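Local coordinates for regulator of Ty1 transposition protein 107 (PDB 3T7K), which binds phosphorylated histone H2A through its C-terminal tandem BRCT repeats during DNA damage repair, at residues V38-I48 with F91-H100. Numbering follows the deposited sequence.
Sequences VDIEILNQLGI and FIIDLLKQIH
Helices 37-45 and 90-99, first and third in the fold of the first BRCT repeat, pack on one face of its parallel sheet. Their short segments run at 99°, axes 11.2 Å apart. Leu46, just past helix 37-45, meets Ile99 tip to tip, with a tight 3.4 Å between Leu46 CD1 and Ile99 CD1. Ile42 lies alongside Ile99 and points the opposite way; its CD1 is 3.5 Å from Ile99 CG2. At the Phe91 end, Ile48 CD1, from strand 48-50, presses on Leu95 CD2 at 3.4 Å and meets the Phe91 ring at its edge, at Phe91 CE2. With CG anti to the backbone N (chi1 -176°), Leu95 turns CD1 to Leu46 and CD2 to Ile48. At the other end His100 NE2 donates to Asp39 OD1 at 2.7 Å, nearly straight at 167°. OD1 lies close to the imidazole plane; the N-H comes to its syn side, tilted somewhat out of the carboxylate plane. Leu96 CD1 packs against the same carboxylate. With an alanine at Asp39, His100 NE2 would probably lose this acceptor and the imidazole be freer to turn. The contact joins an apolar interior to one polar clasp, whose carboxylate may favour a protonated imidazole.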
loop_
_atom_site.group_PDB
_atom_site.type_symbol
_atom_site.label_atom_id
_atom_site.label_comp_id
_atom_site.label_asym_id
_atom_site.label_seq_id
_atom_site.Cartn_x
_atom_site.Cartn_y
_atom_site.Cartn_z
ATOM N N VAL C 38 22.627 6.696 19.956
ATOM C CA VAL C 38 23.232 5.401 19.663
ATOM C C VAL C 38 22.127 4.356 19.576
ATOM O O VAL C 38 21.946 3.715 18.533
ATOM C CB VAL C 38 24.250 4.992 20.735
ATOM C CG1 VAL C 38 24.631 3.528 20.581
ATOM C CG2 VAL C 38 25.478 5.870 20.654
ATOM N N ASP C 39 21.386 4.202 20.673
ATOM C CA ASP C 39 20.268 3.278 20.732
ATOM C C ASP C 39 19.334 3.417 19.539
ATOM O O ASP C 39 18.786 2.417 19.064
ATOM C CB ASP C 39 19.498 3.440 22.052
ATOM C CG ASP C 39 20.229 2.815 23.238
ATOM O OD1 ASP C 39 21.394 2.386 23.061
ATOM O OD2 ASP C 39 19.644 2.755 24.344
ATOM N N ILE C 40 19.156 4.628 19.025
ATOM C CA ILE C 40 18.226 4.778 17.912
ATOM C C ILE C 40 18.847 4.283 16.630
ATOM O O ILE C 40 18.213 3.555 15.872
ATOM C CB ILE C 40 17.607 6.211 17.778
ATOM C CG1 ILE C 40 16.981 6.412 16.389
ATOM C CG2 ILE C 40 18.635 7.317 18.111
ATOM C CD1 ILE C 40 17.956 6.872 15.311
ATOM N N GLU C 41 20.107 4.631 16.409
ATOM C CA GLU C 41 20.808 4.207 15.207
ATOM C C GLU C 41 20.975 2.677 15.136
ATOM O O GLU C 41 20.925 2.087 14.054
ATOM C CB GLU C 41 22.170 4.900 15.119
ATOM C CG GLU C 41 22.850 4.656 13.805
ATOM O OE1 GLU C 41 21.186 5.776 12.533
ATOM O OE2 GLU C 41 21.789 3.771 11.872
ATOM N N ILE C 42 21.168 2.047 16.293
ATOM C CA ILE C 42 21.190 0.593 16.391
ATOM C C ILE C 42 19.877 -0.008 15.888
ATOM O O ILE C 42 19.884 -0.878 15.020
ATOM C CB ILE C 42 21.419 0.121 17.842
ATOM C CG1 ILE C 42 22.824 0.487 18.327
ATOM C CG2 ILE C 42 21.237 -1.375 17.954
ATOM C CD1 ILE C 42 23.111 -0.012 19.741
ATOM N N LEU C 43 18.753 0.450 16.445
ATOM C CA LEU C 43 17.437 -0.049 16.052
ATOM C C LEU C 43 17.229 -0.029 14.546
ATOM O O LEU C 43 16.766 -1.023 13.966
ATOM C CB LEU C 43 16.324 0.750 16.748
ATOM C CG LEU C 43 16.340 0.575 18.261
ATOM C CD1 LEU C 43 15.278 1.436 18.938
ATOM C CD2 LEU C 43 16.142 -0.885 18.603
ATOM N N ASN C 44 17.558 1.091 13.907
ATOM C CA ASN C 44 17.383 1.188 12.458
ATOM C C ASN C 44 18.260 0.172 11.743
ATOM O O ASN C 44 17.860 -0.418 10.736
ATOM C CB ASN C 44 17.698 2.599 11.968
ATOM C CG ASN C 44 17.181 3.671 12.915
ATOM O OD1 ASN C 44 17.969 4.387 13.541
ATOM N ND2 ASN C 44 15.845 3.787 13.028
ATOM N N GLN C 45 19.453 -0.056 12.272
ATOM C CA GLN C 45 20.324 -1.070 11.680
ATOM C C GLN C 45 19.706 -2.456 11.798
ATOM O O GLN C 45 20.019 -3.343 11.014
ATOM C CB GLN C 45 21.712 -1.038 12.320
ATOM C CG GLN C 45 22.581 0.119 11.824
ATOM C CD GLN C 45 22.435 0.355 10.328
ATOM O OE1 GLN C 45 22.677 -0.543 9.518
ATOM N NE2 GLN C 45 22.021 1.564 9.958
ATOM N N LEU C 46 18.812 -2.630 12.772
ATOM C CA LEU C 46 18.142 -3.907 12.978
ATOM C C LEU C 46 16.748 -3.915 12.361
ATOM O O LEU C 46 15.940 -4.790 12.662
ATOM C CB LEU C 46 18.058 -4.248 14.470
ATOM C CG LEU C 46 19.400 -4.375 15.206
ATOM C CD1 LEU C 46 19.206 -4.493 16.719
ATOM C CD2 LEU C 46 20.167 -5.560 14.713
ATOM N N GLY C 47 16.472 -2.953 11.486
ATOM C CA GLY C 47 15.183 -2.888 10.826
ATOM C C GLY C 47 14.027 -2.562 11.760
ATOM O O GLY C 47 12.912 -3.040 11.559
ATOM N N ILE C 48 14.303 -1.774 12.790
ATOM C CA ILE C 48 13.271 -1.239 13.658
ATOM C C ILE C 48 13.299 0.294 13.567
ATOM O O ILE C 48 14.330 0.932 13.879
ATOM C CB ILE C 48 13.522 -1.619 15.120
ATOM C CG1 ILE C 48 13.614 -3.134 15.286
ATOM C CG2 ILE C 48 12.431 -1.046 16.000
ATOM C CD1 ILE C 48 14.022 -3.552 16.674
ATOM N N PHE C 91 10.595 -5.771 24.860
ATOM C CA PHE C 91 11.266 -6.214 23.643
ATOM C C PHE C 91 12.464 -5.328 23.338
ATOM O O PHE C 91 13.594 -5.807 23.241
ATOM C CB PHE C 91 10.324 -6.218 22.445
ATOM C CG PHE C 91 11.024 -6.457 21.132
ATOM C CD1 PHE C 91 11.314 -7.747 20.711
ATOM C CD2 PHE C 91 11.394 -5.398 20.325
ATOM C CE1 PHE C 91 11.966 -7.971 19.501
ATOM C CE2 PHE C 91 12.047 -5.608 19.121
ATOM C CZ PHE C 91 12.337 -6.900 18.710
ATOM N N ILE C 92 12.200 -4.040 23.157
ATOM C CA ILE C 92 13.244 -3.070 22.873
ATOM C C ILE C 92 14.263 -3.025 24.013
ATOM O O ILE C 92 15.469 -2.845 23.800
ATOM C CB ILE C 92 12.653 -1.668 22.672
ATOM C CG1 ILE C 92 11.689 -1.659 21.491
ATOM C CG2 ILE C 92 13.751 -0.654 22.449
ATOM C CD1 ILE C 92 12.379 -1.702 20.158
ATOM N N ILE C 93 13.773 -3.195 25.233
ATOM C CA ILE C 93 14.655 -3.135 26.390
ATOM C C ILE C 93 15.620 -4.322 26.360
ATOM O O ILE C 93 16.830 -4.143 26.386
ATOM C CB ILE C 93 13.862 -3.077 27.720
ATOM C CG1 ILE C 93 13.150 -1.727 27.860
ATOM C CG2 ILE C 93 14.785 -3.272 28.909
ATOM C CD1 ILE C 93 12.334 -1.608 29.128
ATOM N N ASP C 94 15.076 -5.532 26.296
ATOM C CA ASP C 94 15.903 -6.733 26.226
ATOM C C ASP C 94 16.851 -6.696 25.042
ATOM O O ASP C 94 18.002 -7.130 25.138
ATOM C CB ASP C 94 15.031 -7.977 26.141
ATOM C CG ASP C 94 14.288 -8.239 27.425
ATOM O OD1 ASP C 94 14.577 -7.528 28.411
ATOM O OD2 ASP C 94 13.432 -9.157 27.450
ATOM N N LEU C 95 16.351 -6.166 23.931
ATOM C CA LEU C 95 17.118 -6.057 22.705
ATOM C C LEU C 95 18.359 -5.211 22.921
ATOM O O LEU C 95 19.488 -5.659 22.674
ATOM C CB LEU C 95 16.257 -5.459 21.599
ATOM C CG LEU C 95 16.899 -5.369 20.221
ATOM C CD1 LEU C 95 17.649 -6.660 19.887
ATOM C CD2 LEU C 95 15.836 -5.061 19.181
ATOM N N LEU C 96 18.155 -3.982 23.372
ATOM C CA LEU C 96 19.281 -3.083 23.620
ATOM C C LEU C 96 20.230 -3.598 24.709
ATOM O O LEU C 96 21.439 -3.433 24.605
ATOM C CB LEU C 96 18.796 -1.663 23.915
ATOM C CG LEU C 96 18.183 -0.938 22.711
ATOM C CD1 LEU C 96 17.634 0.423 23.099
ATOM C CD2 LEU C 96 19.190 -0.806 21.586
ATOM N N LYS C 97 19.686 -4.236 25.739
ATOM C CA LYS C 97 20.503 -4.852 26.781
ATOM C C LYS C 97 21.517 -5.808 26.153
ATOM O O LYS C 97 22.728 -5.691 26.366
ATOM C CB LYS C 97 19.608 -5.608 27.770
ATOM C CG LYS C 97 20.314 -6.233 28.972
ATOM C CD LYS C 97 19.292 -6.583 30.063
ATOM C CE LYS C 97 19.772 -7.707 30.979
ATOM N NZ LYS C 97 20.815 -7.272 31.950
ATOM N N GLN C 98 21.007 -6.743 25.359
ATOM C CA GLN C 98 21.836 -7.726 24.669
ATOM C C GLN C 98 22.846 -7.058 23.737
ATOM O O GLN C 98 24.009 -7.455 23.678
ATOM C CB GLN C 98 20.941 -8.676 23.872
ATOM C CG GLN C 98 21.540 -10.033 23.591
ATOM C CD GLN C 98 20.533 -10.966 22.958
ATOM O OE1 GLN C 98 20.294 -10.911 21.750
ATOM N NE2 GLN C 98 19.917 -11.820 23.778
ATOM N N ILE C 99 22.400 -6.048 23.005
ATOM C CA ILE C 99 23.263 -5.363 22.058
ATOM C C ILE C 99 24.427 -4.656 22.752
ATOM O O ILE C 99 25.517 -4.538 22.182
ATOM C CB ILE C 99 22.466 -4.359 21.214
ATOM C CG1 ILE C 99 21.463 -5.106 20.328
ATOM C CG2 ILE C 99 23.396 -3.472 20.394
ATOM C CD1 ILE C 99 21.750 -5.012 18.849
ATOM N N HIS C 100 24.199 -4.204 23.986
ATOM C CA HIS C 100 25.220 -3.469 24.741
ATOM C C HIS C 100 26.081 -4.354 25.650
ATOM O O HIS C 100 25.644 -5.411 26.120
ATOM C CB HIS C 100 24.574 -2.341 25.546
ATOM C CG HIS C 100 24.155 -1.169 24.713
ATOM N ND1 HIS C 100 25.037 -0.474 23.912
ATOM C CD2 HIS C 100 22.953 -0.563 24.561
ATOM C CE1 HIS C 100 24.394 0.507 23.302
ATOM N NE2 HIS C 100 23.127 0.472 23.675
#